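CMP-sialic acid transporter 1 (Zea mays, PDB 6I1R) probably carries CMP-sialic acid from the cytoplasm into the Golgi in exchange for CMP, which is bound here to an outward-facing conformation. Local coordinates at residues B[189-195]-B[251-256]; B[116-122]-B[257-261]. The protein carries 5 engineered substitutions. All blocks are in the same frame, centred on the assembly; numbering follows the deposited sequence.

Overall arrangement
A transporter alternates access by opening one end of its helical bundle while the other is held shut, and these two contacts sample helix ends in an outward-facing example. Contact 1 joins the start of helix 191-216 to the last part of helix 234-256; contact 2 joins the last part of helix 108-118, with the turn after it, to the start of helix 259-279. Their centres lie about 16 Å apart. Residues 251-261 run continuously through both, and Met254 SD packs 3.8 Å from Asn259 ND2. In sequence, contact 1 falls between the two segments of contact 2. Given the usual topology of this family, all four segments probably lie at the cytoplasmic side, closed in this state.

Contact 1. Residues B[189-195]-B[251-256]; sequences DSLYWQN and SWLMKY
In this drug/metabolite-transporter bundle, two successive transmembrane helices meet near their ends through one leucine knob and three hydrogen bonds. Residues 191-195 open a helix with Ser190 as N-cap, whose OG bonds to Glu56 of helix 37-59; residues 251-256 are the last part of helix 234-256. The segment axes approach to 10.7 Å, with 120° between their N-to-C directions. The register pairs Leu191 with Lys255 (CA-CA 7.2 Å) and Asn195 with Ser251 (CA-CA 7.3 Å).

The apolar centre is Leu191 (chi1 t, chi2 p), a knob in the hole formed by Ser251, Trp252, Lys255 and Tyr256. Its CD2 lies 3.8 Å from Trp252 CD1 and 4.2 Å from Tyr256 CE1, at the edge of the tyrosine ring, while its CD1 is 3.9 Å from Lys255 CB.

Hydrogen bonds flank the knob. The Lys255 side chain (chi1 -142°, chi2 -144°, chi4 m) crosses to the start of the other helix, where NZ donates to Asp189 O (3.0 Å) and to Gln194 OE1 (2.9 Å); Gln194 NE2 meanwhile bonds to Met184 O of helix 160-186. One turn later in helix 191-216 and one earlier in helix 234-256, Ser251 OG donates to Asn195 OD1 across a short 2.5 Å.

Contact 2. Residues B[116-122]-B[257-261]; sequences FRLVLKR and SDNIV
Helix ends leave backbone amides and carbonyls without helical partners, and this contact illustrates how such groups are paired when two ends meet. Residues 116-118 belong to the last part of helix 108-118; the chain then turns through Lys121, with positive phi (63°), into the extended Arg122, whose N bonds back to Phe116 O at 3.2 Å. In the other segment, Ser257 and Asp258 are extended and helix 259-279 starts at Asn259. The nearest CA pair is Phe116 with Asn259, at 7.6 Å.

Asp258 is the N-cap. Its chi1 p rotamer brings OD1 2.9 Å from Val261 N, which donates the capping bond. OD2 of the same carboxylate faces Arg122 NH1 at 3.3 Å, a salt bridge whose hydrogen bond is weak, with an N-H...acceptor angle of 121°. Asn259 is paired with helix 160-186: its N bonds to Glu181 OE1 and its ND2 to Gly177 O.

Beside these polar groups, Phe116 (chi1 t) presents one ring face to Ile260 CD1, 3.6 Å from the ring centroid in a CH-pi contact. Its CZ, at the ring edge, comes 3.5 Å from Asp258 CB.

A carboxylate that caps its own helix and bridges to an arginine thus connects the start of helix 259-279, through a weak bond, to the turn that follows helix 108-118, probably part of the cytoplasmic closure expected of an outward-facing nucleotide-sugar transporter.

Contact 1. Residues B[189-195]-B[251-256]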
ATOM      1  N   ASP B 189       3.497  29.864 -28.867  1.00 76.75           N
ATOM      2  CA  ASP B 189       2.143  29.311 -28.979  1.00 74.77           C
ATOM      3  C   ASP B 189       1.364  29.586 -27.687  1.00 73.20           C
ATOM      4  O   ASP B 189       1.907  30.127 -26.721  1.00 72.64           O
ATOM      5  CB  ASP B 189       2.187  27.810 -29.296  1.00 73.76           C
ATOM      6  CG  ASP B 189       2.190  27.482 -30.781  1.00 72.96           C
ATOM      7  OD1 ASP B 189       2.641  28.331 -31.576  1.00 73.05           O
ATOM      8  OD2 ASP B 189       1.747  26.371 -31.132  1.00 71.39           O
ATOM      9  N   SER B 190       0.086  29.210 -27.692  1.00 72.25           N
ATOM     10  CA  SER B 190      -0.790  29.372 -26.534  1.00 70.97           C
ATOM     11  C   SER B 190      -0.476  28.300 -25.484  1.00 69.25           C
ATOM     12  O   SER B 190      -0.304  27.129 -25.816  1.00 68.29           O
ATOM     13  CB  SER B 190      -2.240  29.315 -26.945  1.00 70.95           C
ATOM     14  OG  SER B 190      -3.092  29.559 -25.836  1.00 71.05           O
ATOM     15  N   LEU B 191      -0.429  28.712 -24.219  1.00 69.56           N
ATOM     16  CA  LEU B 191      -0.197  27.791 -23.104  1.00 70.15           C
ATOM     17  C   LEU B 191      -1.209  26.639 -23.165  1.00 70.28           C
ATOM     18  O   LEU B 191      -0.854  25.478 -22.954  1.00 69.40           O
ATOM     19  CB  LEU B 191      -0.320  28.561 -21.784  1.00 70.21           C
ATOM     20  CG  LEU B 191      -0.115  27.741 -20.509  1.00 70.71           C
ATOM     21  CD1 LEU B 191       1.264  27.097 -20.490  1.00 71.87           C
ATOM     22  CD2 LEU B 191      -0.315  28.599 -19.269  1.00 70.93           C
ATOM     23  N   TYR B 192      -2.458  26.975 -23.475  1.00 69.90           N
ATOM     24  CA  TYR B 192      -3.563  26.022 -23.421  1.00 70.17           C
ATOM     25  C   TYR B 192      -3.475  25.026 -24.587  1.00 69.17           C
ATOM     26  O   TYR B 192      -3.928  23.892 -24.453  1.00 68.92           O
ATOM     27  CB  TYR B 192      -4.902  26.763 -23.412  1.00 70.57           C
ATOM     28  CG  TYR B 192      -5.033  27.809 -22.333  1.00 70.47           C
ATOM     29  CD1 TYR B 192      -4.810  27.493 -21.002  1.00 70.27           C
ATOM     30  CD2 TYR B 192      -5.380  29.116 -22.638  1.00 70.87           C
ATOM     31  CE1 TYR B 192      -4.926  28.447 -20.003  1.00 70.70           C
ATOM     32  CE2 TYR B 192      -5.500  30.081 -21.652  1.00 71.39           C
ATOM     33  CZ  TYR B 192      -5.272  29.746 -20.328  1.00 71.51           C
ATOM     34  OH  TYR B 192      -5.388  30.690 -19.347  1.00 72.94           O
ATOM     35  N   TRP B 193      -2.908  25.442 -25.718  1.00 68.34           N
ATOM     36  CA  TRP B 193      -2.719  24.534 -26.861  1.00 67.50           C
ATOM     37  C   TRP B 193      -1.494  23.641 -26.625  1.00 67.36           C
ATOM     38  O   TRP B 193      -1.473  22.487 -27.058  1.00 68.69           O
ATOM     39  CB  TRP B 193      -2.615  25.320 -28.177  1.00 66.52           C
ATOM     40  CG  TRP B 193      -2.101  24.520 -29.337  1.00 65.96           C
ATOM     41  CD1 TRP B 193      -0.969  24.767 -30.059  1.00 65.62           C
ATOM     42  CD2 TRP B 193      -2.688  23.335 -29.908  1.00 66.38           C
ATOM     43  NE1 TRP B 193      -0.815  23.827 -31.041  1.00 65.23           N
ATOM     44  CE2 TRP B 193      -1.851  22.933 -30.972  1.00 65.55           C
ATOM     45  CE3 TRP B 193      -3.832  22.578 -29.629  1.00 66.74           C
ATOM     46  CZ2 TRP B 193      -2.127  21.811 -31.752  1.00 65.65           C
ATOM     47  CZ3 TRP B 193      -4.104  21.469 -30.400  1.00 65.99           C
ATOM     48  CH2 TRP B 193      -3.261  21.092 -31.447  1.00 66.08           C
ATOM     49  N   GLN B 194      -0.480  24.173 -25.947  1.00 65.69           N
ATOM     50  CA  GLN B 194       0.709  23.387 -25.613  1.00 64.10           C
ATOM     51  C   GLN B 194       0.316  22.310 -24.593  1.00 64.15           C
ATOM     52  O   GLN B 194       0.683  21.140 -24.740  1.00 65.29           O
ATOM     53  CB  GLN B 194       1.826  24.309 -25.117  1.00 62.53           C
ATOM     54  CG  GLN B 194       2.372  25.224 -26.207  1.00 61.96           C
ATOM     55  CD  GLN B 194       3.431  26.179 -25.714  1.00 61.74           C
ATOM     56  OE1 GLN B 194       3.293  26.807 -24.667  1.00 60.41           O
ATOM     57  NE2 GLN B 194       4.499  26.315 -26.485  1.00 62.21           N
ATOM     58  N   ASN B 195      -0.456  22.707 -23.585  1.00 62.59           N
ATOM     59  CA  ASN B 195      -1.010  21.772 -22.608  1.00 61.37           C
ATOM     60  C   ASN B 195      -1.813  20.678 -23.324  1.00 61.07           C
ATOM     61  O   ASN B 195      -1.632  19.497 -23.040  1.00 60.80           O
ATOM     62  CB  ASN B 195      -1.900  22.478 -21.581  1.00 61.68           C
ATOM     63  CG  ASN B 195      -1.131  23.353 -20.615  1.00 61.71           C
ATOM     64  OD1 ASN B 195       0.096  23.317 -20.577  1.00 63.82           O
ATOM     65  ND2 ASN B 195      -1.846  24.142 -19.830  1.00 60.12           N
ATOM     66  N   SER B 251       3.134  23.647 -15.671  1.00 66.93           N
ATOM     67  CA  SER B 251       3.165  24.012 -17.089  1.00 66.12           C
ATOM     68  C   SER B 251       3.318  25.531 -17.227  1.00 63.35           C
ATOM     69  O   SER B 251       4.149  26.007 -18.001  1.00 64.09           O
ATOM     70  CB  SER B 251       1.942  23.509 -17.818  1.00 67.64           C
ATOM     71  OG  SER B 251       2.231  23.278 -19.190  1.00 69.65           O
ATOM     72  N   TRP B 252       2.531  26.283 -16.459  1.00 60.41           N
ATOM     73  CA  TRP B 252       2.647  27.742 -16.451  1.00 58.00           C
ATOM     74  C   TRP B 252       4.117  28.138 -16.258  1.00 57.64           C
ATOM     75  O   TRP B 252       4.647  28.965 -17.006  1.00 55.97           O
ATOM     76  CB  TRP B 252       1.745  28.362 -15.373  1.00 56.35           C
ATOM     77  CG  TRP B 252       1.561  29.842 -15.527  1.00 54.94           C
ATOM     78  CD1 TRP B 252       0.511  30.484 -16.116  1.00 53.73           C
ATOM     79  CD2 TRP B 252       2.472  30.872 -15.103  1.00 53.49           C
ATOM     80  NE1 TRP B 252       0.702  31.839 -16.083  1.00 52.07           N
ATOM     81  CE2 TRP B 252       1.896  32.107 -15.471  1.00 52.75           C
ATOM     82  CE3 TRP B 252       3.713  30.871 -14.455  1.00 52.99           C
ATOM     83  CZ2 TRP B 252       2.521  33.325 -15.205  1.00 54.02           C
ATOM     84  CZ3 TRP B 252       4.328  32.074 -14.192  1.00 53.87           C
ATOM     85  CH2 TRP B 252       3.739  33.283 -14.563  1.00 54.32           C
ATOM     86  N   LEU B 253       4.768  27.519 -15.272  1.00 59.66           N
ATOM     87  CA  LEU B 253       6.162  27.835 -14.919  1.00 60.02           C
ATOM     88  C   LEU B 253       7.117  27.340 -16.013  1.00 59.86           C
ATOM     89  O   LEU B 253       8.160  27.954 -16.241  1.00 59.53           O
ATOM     90  CB  LEU B 253       6.510  27.195 -13.571  1.00 61.07           C
ATOM     91  CG  LEU B 253       5.866  27.828 -12.338  1.00 62.49           C
ATOM     92  CD1 LEU B 253       6.194  27.022 -11.089  1.00 63.08           C
ATOM     93  CD2 LEU B 253       6.308  29.272 -12.162  1.00 63.07           C
ATOM     94  N   MET B 254       6.777  26.233 -16.673  1.00 59.84           N
ATOM     95  CA  MET B 254       7.567  25.752 -17.811  1.00 60.05           C
ATOM     96  C   MET B 254       7.546  26.807 -18.926  1.00 59.74           C
ATOM     97  O   MET B 254       8.522  26.943 -19.661  1.00 58.81           O
ATOM     98  CB  MET B 254       7.031  24.426 -18.364  1.00 59.83           C
ATOM     99  CG  MET B 254       7.130  23.253 -17.402  1.00 59.64           C
ATOM    100  SD  MET B 254       8.829  22.820 -16.958  1.00 59.77           S
ATOM    101  CE  MET B 254       9.047  23.812 -15.480  1.00 61.03           C
ATOM    102  N   LYS B 255       6.447  27.554 -19.036  1.00 60.91           N
ATOM    103  CA  LYS B 255       6.308  28.564 -20.086  1.00 62.26           C
ATOM    104  C   LYS B 255       6.905  29.896 -19.610  1.00 64.08           C
ATOM    105  O   LYS B 255       7.878  30.382 -20.191  1.00 66.53           O
ATOM    106  CB  LYS B 255       4.838  28.729 -20.490  1.00 61.93           C
ATOM    107  CG  LYS B 255       4.608  28.950 -21.980  1.00 62.72           C
ATOM    108  CD  LYS B 255       3.471  29.895 -22.310  1.00 62.03           C
ATOM    109  CE  LYS B 255       2.962  29.771 -23.731  1.00 60.91           C
ATOM    110  NZ  LYS B 255       4.058  29.558 -24.708  1.00 61.25           N
ATOM    111  N   TYR B 256       6.338  30.467 -18.550  1.00 65.00           N
ATOM    112  CA  TYR B 256       6.653  31.840 -18.136  1.00 67.11           C
ATOM    113  C   TYR B 256       7.691  31.864 -17.004  1.00 68.16           C
ATOM    114  O   TYR B 256       7.907  32.914 -16.396  1.00 68.91           O
ATOM    115  CB  TYR B 256       5.370  32.559 -17.712  1.00 68.80           C
ATOM    116  CG  TYR B 256       4.324  32.620 -18.795  1.00 70.53           C
ATOM    117  CD1 TYR B 256       3.411  31.592 -18.958  1.00 70.74           C
ATOM    118  CD2 TYR B 256       4.260  33.689 -19.673  1.00 71.54           C
ATOM    119  CE1 TYR B 256       2.448  31.633 -19.951  1.00 71.23           C
ATOM    120  CE2 TYR B 256       3.305  33.744 -20.676  1.00 71.69           C
ATOM    121  CZ  TYR B 256       2.395  32.711 -20.817  1.00 71.48           C
ATOM    122  OH  TYR B 256       1.452  32.749 -21.803  1.00 72.45           O
TER

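Contact 2. Residues B[116-122]-B[257-261]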
ATOM      1  N   PHE B 116      19.664  22.069 -16.998  1.00 74.79           N
ATOM      2  CA  PHE B 116      19.326  23.481 -17.218  1.00 78.56           C
ATOM      3  C   PHE B 116      20.442  24.144 -18.036  1.00 80.34           C
ATOM      4  O   PHE B 116      20.185  24.827 -19.026  1.00 82.59           O
ATOM      5  CB  PHE B 116      19.130  24.203 -15.881  1.00 81.21           C
ATOM      6  CG  PHE B 116      18.283  25.449 -15.938  1.00 82.27           C
ATOM      7  CD1 PHE B 116      16.937  25.370 -16.259  1.00 82.80           C
ATOM      8  CD2 PHE B 116      18.819  26.692 -15.642  1.00 82.91           C
ATOM      9  CE1 PHE B 116      16.151  26.510 -16.302  1.00 83.06           C
ATOM     10  CE2 PHE B 116      18.030  27.832 -15.682  1.00 83.84           C
ATOM     11  CZ  PHE B 116      16.697  27.740 -16.009  1.00 83.33           C
ATOM     12  N   ARG B 117      21.679  23.912 -17.605  1.00 82.87           N
ATOM     13  CA  ARG B 117      22.864  24.435 -18.281  1.00 84.18           C
ATOM     14  C   ARG B 117      23.062  23.722 -19.625  1.00 83.35           C
ATOM     15  O   ARG B 117      23.297  24.376 -20.637  1.00 84.20           O
ATOM     16  CB  ARG B 117      24.103  24.253 -17.397  1.00 85.98           C
ATOM     17  CG  ARG B 117      25.423  24.528 -18.102  1.00 87.97           C
ATOM     18  CD  ARG B 117      25.700  26.015 -18.197  1.00 89.68           C
ATOM     19  NE  ARG B 117      26.230  26.501 -16.934  1.00 90.93           N
ATOM     20  CZ  ARG B 117      26.724  27.713 -16.726  1.00 92.88           C
ATOM     21  NH1 ARG B 117      26.056  28.794 -17.087  1.00 93.21           N
ATOM     22  NH2 ARG B 117      27.907  27.829 -16.152  1.00 94.56           N
ATOM     23  N   LEU B 118      22.990  22.393 -19.624  1.00 81.70           N
ATOM     24  CA  LEU B 118      23.367  21.597 -20.804  1.00 81.30           C
ATOM     25  C   LEU B 118      22.295  21.720 -21.897  1.00 81.20           C
ATOM     26  O   LEU B 118      22.596  22.138 -23.017  1.00 83.30           O
ATOM     27  CB  LEU B 118      23.574  20.133 -20.401  1.00 81.54           C
ATOM     28  CG  LEU B 118      25.029  19.693 -20.238  1.00 82.26           C
ATOM     29  CD1 LEU B 118      25.694  20.409 -19.073  1.00 82.42           C
ATOM     30  CD2 LEU B 118      25.123  18.186 -20.059  1.00 82.80           C
ATOM     31  N   VAL B 119      21.063  21.345 -21.567  1.00 79.49           N
ATOM     32  CA  VAL B 119      19.976  21.289 -22.547  1.00 77.83           C
ATOM     33  C   VAL B 119      19.451  22.705 -22.812  1.00 75.71           C
ATOM     34  O   VAL B 119      19.381  23.135 -23.965  1.00 73.24           O
ATOM     35  CB  VAL B 119      18.844  20.355 -22.074  1.00 78.67           C
ATOM     36  N   LEU B 120      19.085  23.423 -21.753  1.00 75.14           N
ATOM     37  CA  LEU B 120      18.444  24.736 -21.907  1.00 76.11           C
ATOM     38  C   LEU B 120      19.501  25.833 -22.106  1.00 75.97           C
ATOM     39  O   LEU B 120      19.149  26.962 -22.448  1.00 77.72           O
ATOM     40  CB  LEU B 120      17.556  25.016 -20.689  1.00 75.63           C
ATOM     41  CG  LEU B 120      16.192  24.326 -20.705  1.00 74.93           C
ATOM     42  CD1 LEU B 120      15.563  24.322 -19.320  1.00 74.86           C
ATOM     43  CD2 LEU B 120      15.260  24.984 -21.712  1.00 75.03           C
ATOM     44  N   LYS B 121      20.778  25.512 -21.889  1.00 75.99           N
ATOM     45  CA  LYS B 121      21.890  26.410 -22.234  1.00 76.27           C
ATOM     46  C   LYS B 121      21.812  27.707 -21.417  1.00 77.54           C
ATOM     47  O   LYS B 121      22.324  28.741 -21.851  1.00 77.54           O
ATOM     48  CB  LYS B 121      21.881  26.708 -23.736  1.00 75.50           C
ATOM     49  N   ARG B 122      21.203  27.657 -20.232  1.00 78.60           N
ATOM     50  CA  ARG B 122      20.966  28.874 -19.450  1.00 79.82           C
ATOM     51  C   ARG B 122      22.117  29.079 -18.457  1.00 78.95           C
ATOM     52  O   ARG B 122      22.769  28.121 -18.029  1.00 78.50           O
ATOM     53  CB  ARG B 122      19.594  28.820 -18.769  1.00 81.03           C
ATOM     54  CG  ARG B 122      18.448  29.232 -19.684  1.00 82.38           C
ATOM     55  CD  ARG B 122      17.148  29.535 -18.959  1.00 83.87           C
ATOM     56  NE  ARG B 122      17.263  30.628 -18.000  1.00 84.63           N
ATOM     57  CZ  ARG B 122      16.257  31.098 -17.270  1.00 84.50           C
ATOM     58  NH1 ARG B 122      15.030  30.647 -17.467  1.00 83.86           N
ATOM     59  NH2 ARG B 122      16.481  32.016 -16.346  1.00 84.37           N
ATOM     60  N   SER B 257       8.336  30.737 -16.712  1.00 68.03           N
ATOM     61  CA  SER B 257       9.365  30.726 -15.675  1.00 67.08           C
ATOM     62  C   SER B 257      10.449  29.705 -16.038  1.00 65.67           C
ATOM     63  O   SER B 257      10.841  29.631 -17.195  1.00 66.34           O
ATOM     64  CB  SER B 257       8.755  30.466 -14.324  1.00 67.62           C
ATOM     65  OG  SER B 257       9.684  30.769 -13.296  1.00 67.26           O
ATOM     66  N   ASP B 258      10.942  28.942 -15.062  1.00 65.21           N
ATOM     67  CA  ASP B 258      11.967  27.936 -15.328  1.00 63.99           C
ATOM     68  C   ASP B 258      11.866  26.801 -14.304  1.00 63.43           C
ATOM     69  O   ASP B 258      11.199  26.931 -13.278  1.00 60.58           O
ATOM     70  CB  ASP B 258      13.367  28.556 -15.317  1.00 62.85           C
ATOM     71  CG  ASP B 258      13.666  29.394 -14.087  1.00 62.06           C
ATOM     72  OD1 ASP B 258      13.414  28.904 -12.969  1.00 60.50           O
ATOM     73  OD2 ASP B 258      14.155  30.529 -14.260  1.00 62.66           O
ATOM     74  N   ASN B 259      12.575  25.712 -14.604  1.00 64.53           N
ATOM     75  CA  ASN B 259      12.598  24.490 -13.788  1.00 65.67           C
ATOM     76  C   ASN B 259      13.139  24.765 -12.381  1.00 65.52           C
ATOM     77  O   ASN B 259      12.758  24.081 -11.431  1.00 66.99           O
ATOM     78  CB  ASN B 259      13.454  23.390 -14.425  1.00 66.36           C
ATOM     79  CG  ASN B 259      12.629  22.281 -15.038  1.00 67.28           C
ATOM     80  OD1 ASN B 259      12.055  21.462 -14.324  1.00 69.91           O
ATOM     81  ND2 ASN B 259      12.576  22.241 -16.359  1.00 67.46           N
ATOM     82  N   ILE B 260      14.040  25.731 -12.248  1.00 64.52           N
ATOM     83  CA  ILE B 260      14.684  25.957 -10.961  1.00 65.16           C
ATOM     84  C   ILE B 260      13.666  26.581  -9.997  1.00 65.62           C
ATOM     85  O   ILE B 260      13.665  26.249  -8.811  1.00 67.64           O
ATOM     86  CB  ILE B 260      15.974  26.788 -11.118  1.00 65.73           C
ATOM     87  CG1 ILE B 260      17.007  26.031 -11.959  1.00 65.11           C
ATOM     88  CG2 ILE B 260      16.531  27.180  -9.757  1.00 66.28           C
ATOM     89  CD1 ILE B 260      18.153  26.876 -12.452  1.00 65.56           C
ATOM     90  N   VAL B 261      12.781  27.442 -10.498  1.00 65.03           N
ATOM     91  CA  VAL B 261      11.681  27.959  -9.673  1.00 64.64           C
ATOM     92  C   VAL B 261      10.762  26.791  -9.282  1.00 65.05           C
ATOM     93  O   VAL B 261      10.277  26.735  -8.150  1.00 64.67           O
ATOM     94  CB  VAL B 261      10.901  29.085 -10.381  1.00 63.54           C
ATOM     95  CG1 VAL B 261       9.603  29.423  -9.660  1.00 63.57           C
ATOM     96  CG2 VAL B 261      11.747  30.337 -10.551  1.00 63.72           C
TER